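Local coordinates for SnoaL-like domain-containing protein (Methylibium petroleiphilum PM1, PDB 3G16), which is of unknown function but has the cystatin-like fold of the SnoaL-like, NTF2-related family, at residues A[81-93]-A[102-114]. Numbering follows the deposited sequence.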
loop_
_atom_site.group_PDB
_atom_site.type_symbol
_atom_site.label_atom_id
_atom_site.label_comp_id
_atom_site.label_asym_id
_atom_site.label_seq_id
_atom_site.Cartn_x
_atom_site.Cartn_y
_atom_site.Cartn_z
ATOM N N ASP A 81 1.690 11.822 6.513
ATOM C CA ASP A 81 0.518 12.719 6.599
ATOM C C ASP A 81 0.345 13.221 8.048
ATOM O O ASP A 81 -0.214 12.524 8.915
ATOM C CB ASP A 81 -0.726 11.982 6.098
ATOM C CG ASP A 81 -1.936 12.872 5.923
ATOM O OD1 ASP A 81 -2.030 13.940 6.551
ATOM O OD2 ASP A 81 -2.817 12.481 5.149
ATOM N N ALA A 82 0.803 14.458 8.300
ATOM C CA ALA A 82 0.645 15.012 9.643
ATOM C C ALA A 82 -0.803 15.388 9.984
ATOM O O ALA A 82 -1.126 15.571 11.140
ATOM C CB ALA A 82 1.559 16.198 9.842
ATOM N N GLU A 83 -1.683 15.514 9.006
ATOM C CA GLU A 83 -3.064 15.819 9.313
ATOM C C GLU A 83 -3.743 14.630 9.960
ATOM O O GLU A 83 -4.533 14.797 10.861
ATOM C CB GLU A 83 -3.832 16.199 8.037
ATOM C CG GLU A 83 -5.276 16.561 8.265
ATOM C CD GLU A 83 -5.463 17.803 9.131
ATOM O OE1 GLU A 83 -4.592 18.720 9.093
ATOM O OE2 GLU A 83 -6.507 17.846 9.845
ATOM N N THR A 84 -3.418 13.435 9.489
ATOM C CA THR A 84 -4.059 12.204 9.961
ATOM C C THR A 84 -3.203 11.358 10.907
ATOM O O THR A 84 -3.658 10.363 11.436
ATOM C CB THR A 84 -4.474 11.322 8.751
ATOM O OG1 THR A 84 -3.304 10.964 8.028
ATOM C CG2 THR A 84 -5.478 12.037 7.852
ATOM N N ALA A 85 -1.939 11.739 11.064
ATOM C CA ALA A 85 -0.990 10.962 11.854
ATOM C C ALA A 85 -0.897 9.539 11.298
ATOM O O ALA A 85 -0.970 8.535 12.023
ATOM C CB ALA A 85 -1.332 10.991 13.393
ATOM N N GLU A 86 -0.738 9.471 9.981
ATOM C CA GLU A 86 -0.603 8.208 9.289
ATOM C C GLU A 86 0.516 8.330 8.285
ATOM O O GLU A 86 0.892 9.462 7.878
ATOM C CB GLU A 86 -1.891 7.803 8.556
ATOM C CG GLU A 86 -3.091 7.607 9.491
ATOM C CD GLU A 86 -4.358 7.035 8.822
ATOM O OE1 GLU A 86 -4.395 6.924 7.579
ATOM O OE2 GLU A 86 -5.303 6.674 9.549
ATOM N N ALA A 87 1.083 7.190 7.909
ATOM C CA ALA A 87 2.105 7.116 6.886
ATOM C C ALA A 87 1.850 5.924 5.979
ATOM O O ALA A 87 1.069 5.038 6.279
ATOM C CB ALA A 87 3.505 7.015 7.488
ATOM N N ALA A 88 2.525 5.931 4.846
ATOM C CA ALA A 88 2.516 4.789 3.947
ATOM C C ALA A 88 3.965 4.598 3.509
ATOM O O ALA A 88 4.713 5.543 3.294
ATOM C CB ALA A 88 1.586 4.967 2.725
ATOM N N ILE A 89 4.353 3.344 3.364
ATOM C CA ILE A 89 5.720 2.967 3.033
ATOM C C ILE A 89 5.700 1.993 1.859
ATOM O O ILE A 89 4.963 0.971 1.925
ATOM C CB ILE A 89 6.418 2.243 4.217
ATOM C CG1 ILE A 89 6.274 3.045 5.537
ATOM C CG2 ILE A 89 7.876 1.918 3.881
ATOM C CD1 ILE A 89 6.764 2.268 6.780
ATOM N N GLU A 90 6.469 2.253 0.807
ATOM C CA GLU A 90 6.709 1.276 -0.266
ATOM C C GLU A 90 8.017 0.636 0.127
ATOM O O GLU A 90 8.967 1.356 0.454
ATOM C CB GLU A 90 6.835 1.915 -1.638
ATOM C CG GLU A 90 6.903 0.958 -2.796
ATOM C CD GLU A 90 7.157 1.666 -4.113
ATOM O OE1 GLU A 90 7.822 2.741 -4.089
ATOM O OE2 GLU A 90 6.713 1.159 -5.153
ATOM N N TRP A 91 8.041 -0.689 0.190
ATOM C CA TRP A 91 9.171 -1.399 0.737
ATOM C C TRP A 91 9.595 -2.600 -0.108
ATOM O O TRP A 91 8.843 -3.065 -0.987
ATOM C CB TRP A 91 8.841 -1.854 2.188
ATOM C CG TRP A 91 7.553 -2.630 2.293
ATOM C CD1 TRP A 91 6.374 -2.128 2.750
ATOM C CD2 TRP A 91 7.279 -3.997 1.919
ATOM N NE1 TRP A 91 5.374 -3.076 2.662
ATOM C CE2 TRP A 91 5.904 -4.241 2.186
ATOM C CE3 TRP A 91 8.060 -5.047 1.440
ATOM C CZ2 TRP A 91 5.296 -5.478 1.936
ATOM C CZ3 TRP A 91 7.459 -6.280 1.194
ATOM C CH2 TRP A 91 6.083 -6.475 1.446
ATOM N N THR A 92 10.767 -3.127 0.196
ATOM C CA THR A 92 11.248 -4.360 -0.396
ATOM C C THR A 92 11.705 -5.245 0.744
ATOM O O THR A 92 12.422 -4.795 1.649
ATOM C CB THR A 92 12.398 -4.155 -1.386
ATOM O OG1 THR A 92 11.931 -3.305 -2.452
ATOM C CG2 THR A 92 12.895 -5.490 -1.989
ATOM N N HIS A 93 11.270 -6.494 0.696
ATOM C CA HIS A 93 11.691 -7.548 1.600
ATOM C C HIS A 93 12.584 -8.484 0.762
ATOM O O HIS A 93 12.100 -9.250 -0.088
ATOM C CB HIS A 93 10.457 -8.263 2.168
ATOM C CG HIS A 93 10.780 -9.397 3.098
ATOM N ND1 HIS A 93 9.798 -10.086 3.781
ATOM C CD2 HIS A 93 11.965 -9.905 3.514
ATOM C CE1 HIS A 93 10.380 -11.032 4.512
ATOM N NE2 HIS A 93 11.695 -10.936 4.377
ATOM N N LEU A 102 10.494 -9.741 -2.524
ATOM C CA LEU A 102 9.066 -9.430 -2.402
ATOM C C LEU A 102 8.959 -7.930 -2.165
ATOM O O LEU A 102 9.548 -7.427 -1.222
ATOM C CB LEU A 102 8.426 -10.170 -1.240
ATOM C CG LEU A 102 6.974 -9.826 -0.849
ATOM C CD1 LEU A 102 6.007 -10.075 -2.042
ATOM C CD2 LEU A 102 6.555 -10.594 0.411
ATOM N N ARG A 103 8.258 -7.203 -3.032
ATOM C CA ARG A 103 8.010 -5.787 -2.828
ATOM C C ARG A 103 6.548 -5.577 -2.451
ATOM O O ARG A 103 5.684 -6.383 -2.738
ATOM C CB ARG A 103 8.368 -5.014 -4.067
ATOM C CG ARG A 103 9.820 -5.277 -4.481
ATOM C CD ARG A 103 10.283 -4.231 -5.417
ATOM N NE ARG A 103 11.477 -4.554 -6.226
ATOM C CZ ARG A 103 12.695 -4.047 -6.064
ATOM N NH1 ARG A 103 12.992 -3.249 -5.063
ATOM N NH2 ARG A 103 13.633 -4.323 -6.952
ATOM N N GLY A 104 6.279 -4.480 -1.797
ATOM C CA GLY A 104 4.936 -4.151 -1.359
ATOM C C GLY A 104 4.795 -2.758 -0.835
ATOM O O GLY A 104 5.717 -1.945 -0.941
ATOM N N ALA A 105 3.655 -2.490 -0.215
ATOM C CA ALA A 105 3.418 -1.195 0.412
ATOM C C ALA A 105 2.583 -1.436 1.641
ATOM O O ALA A 105 1.882 -2.451 1.739
ATOM C CB ALA A 105 2.747 -0.230 -0.546
ATOM N N GLU A 106 2.703 -0.531 2.604
ATOM C CA GLU A 106 1.913 -0.681 3.819
ATOM C C GLU A 106 1.442 0.639 4.360
ATOM O O GLU A 106 2.097 1.666 4.190
ATOM C CB GLU A 106 2.668 -1.443 4.874
ATOM C CG GLU A 106 3.948 -0.760 5.394
ATOM C CD GLU A 106 4.873 -1.746 6.126
ATOM O OE1 GLU A 106 4.733 -2.948 5.957
ATOM O OE2 GLU A 106 5.792 -1.252 6.825
ATOM N N CYS A 107 0.261 0.602 4.992
ATOM C CA CYS A 107 -0.293 1.759 5.696
ATOM C C CYS A 107 0.089 1.644 7.142
ATOM O O CYS A 107 0.004 0.539 7.726
ATOM C CB CYS A 107 -1.792 1.767 5.581
ATOM S SG CYS A 107 -2.355 2.052 3.855
ATOM N N VAL A 108 0.510 2.763 7.740
ATOM C CA VAL A 108 0.950 2.799 9.124
ATOM C C VAL A 108 0.141 3.816 9.870
ATOM O O VAL A 108 0.092 4.998 9.453
ATOM C CB VAL A 108 2.450 3.174 9.180
ATOM C CG1 VAL A 108 2.969 3.246 10.611
ATOM C CG2 VAL A 108 3.307 2.202 8.373
ATOM N N GLU A 109 -0.524 3.414 10.953
ATOM C CA GLU A 109 -1.217 4.341 11.818
ATOM C C GLU A 109 -0.400 4.601 13.060
ATOM O O GLU A 109 0.095 3.679 13.679
ATOM C CB GLU A 109 -2.568 3.802 12.271
ATOM C CG GLU A 109 -3.549 3.498 11.156
ATOM C CD GLU A 109 -4.924 3.153 11.651
ATOM O OE1 GLU A 109 -5.133 2.985 12.858
ATOM O OE2 GLU A 109 -5.791 2.999 10.746
ATOM N N PHE A 110 -0.308 5.884 13.448
ATOM C CA PHE A 110 0.280 6.263 14.709
ATOM C C PHE A 110 -0.764 6.474 15.778
ATOM O O PHE A 110 -1.882 6.909 15.520
ATOM C CB PHE A 110 1.110 7.540 14.544
ATOM C CG PHE A 110 2.444 7.279 13.921
ATOM C CD1 PHE A 110 2.557 7.136 12.529
ATOM C CD2 PHE A 110 3.574 7.125 14.678
ATOM C CE1 PHE A 110 3.779 6.867 11.965
ATOM C CE2 PHE A 110 4.798 6.868 14.094
ATOM C CZ PHE A 110 4.892 6.732 12.753
ATOM N N ASP A 111 -0.354 6.132 16.985
ATOM C CA ASP A 111 -1.051 6.532 18.218
ATOM C C ASP A 111 -0.533 7.947 18.530
ATOM O O ASP A 111 0.606 8.116 18.940
ATOM C CB ASP A 111 -0.707 5.584 19.352
ATOM C CG ASP A 111 -1.235 6.025 20.676
ATOM O OD1 ASP A 111 -2.429 6.376 20.779
ATOM O OD2 ASP A 111 -0.477 6.057 21.633
ATOM N N ARG A 112 -1.393 8.934 18.365
ATOM C CA ARG A 112 -1.006 10.336 18.613
ATOM C C ARG A 112 -0.614 10.590 20.065
ATOM O O ARG A 112 0.239 11.439 20.314
ATOM C CB ARG A 112 -2.124 11.273 18.238
ATOM C CG ARG A 112 -2.521 11.277 16.765
ATOM C CD ARG A 112 -3.856 11.985 16.615
ATOM N NE ARG A 112 -4.371 12.092 15.254
ATOM C CZ ARG A 112 -4.144 13.106 14.437
ATOM N NH1 ARG A 112 -3.348 14.103 14.780
ATOM N NH2 ARG A 112 -4.723 13.145 13.229
ATOM N N ALA A 113 -1.209 9.835 20.991
ATOM C CA ALA A 113 -0.995 10.039 22.417
ATOM C C ALA A 113 0.381 9.587 22.865
ATOM O O ALA A 113 0.818 9.999 23.949
ATOM C CB ALA A 113 -2.093 9.306 23.222
ATOM N N SER A 114 1.077 8.757 22.083
ATOM C CA SER A 114 2.413 8.297 22.436
ATOM C C SER A 114 3.462 8.585 21.375
ATOM O O SER A 114 4.646 8.573 21.697
ATOM C CB SER A 114 2.406 6.781 22.739
ATOM O OG SER A 114 2.152 6.046 21.552
HETATM O O HOH W 1 -2.973 16.431 13.076
HETATM O O HOH W 2 -3.409 7.901 13.468
HETATM O O HOH W 3 -6.007 4.123 8.432
#
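Trp91 lays its indole flat over the backbone of Gly104, whose CA stands 3.7 Å from the centroid of the six-membered ring, a CH-pi contact over the face. Its CG sits between the backbone N and the carbonyl carbon (chi1 53°), which folds the ring back across the neighbouring strand; a CB on Gly104 would run into CZ2, so the lack of a side chain suits this place. At the ring's far rim CZ3 reaches Leu102 CG at 4.1 Å, while the Glu106 carboxylate crosses near NE1 without bonding to it, its OE2 hydrogen-bonded to Tyr20 OH. Replacing Trp91 by alanine is likely to uncover Gly104 and leave the Glu106 side chain less firmly positioned. On this face small Ala87 and branched Ile89 pack against Ile16 of helix 9-24, and Val108 meets Ile117, with Ile89 CD1 3.8 Å from Val108 CG2. On the reverse face, Arg103 NH1 donates to Thr92 OG1 (2.8 Å), which Asp76 also engages. The open end, away from the connecting turn, is looser and wetter: Glu86 and Glu109 run side by side, their like charges bridged by a water and probably eased by Arg118 and Arg121 beside Glu109. There Arg112 spreads its guanidinium over Ala85 CB, and NH2 reaches Glu83 O at 2.9 Å. Paired backbone bonds from His93–Leu102 to Ala87–Val108 make this an antiparallel beta hairpin, central to the curved sheet of the cystatin-like, NTF2-type fold.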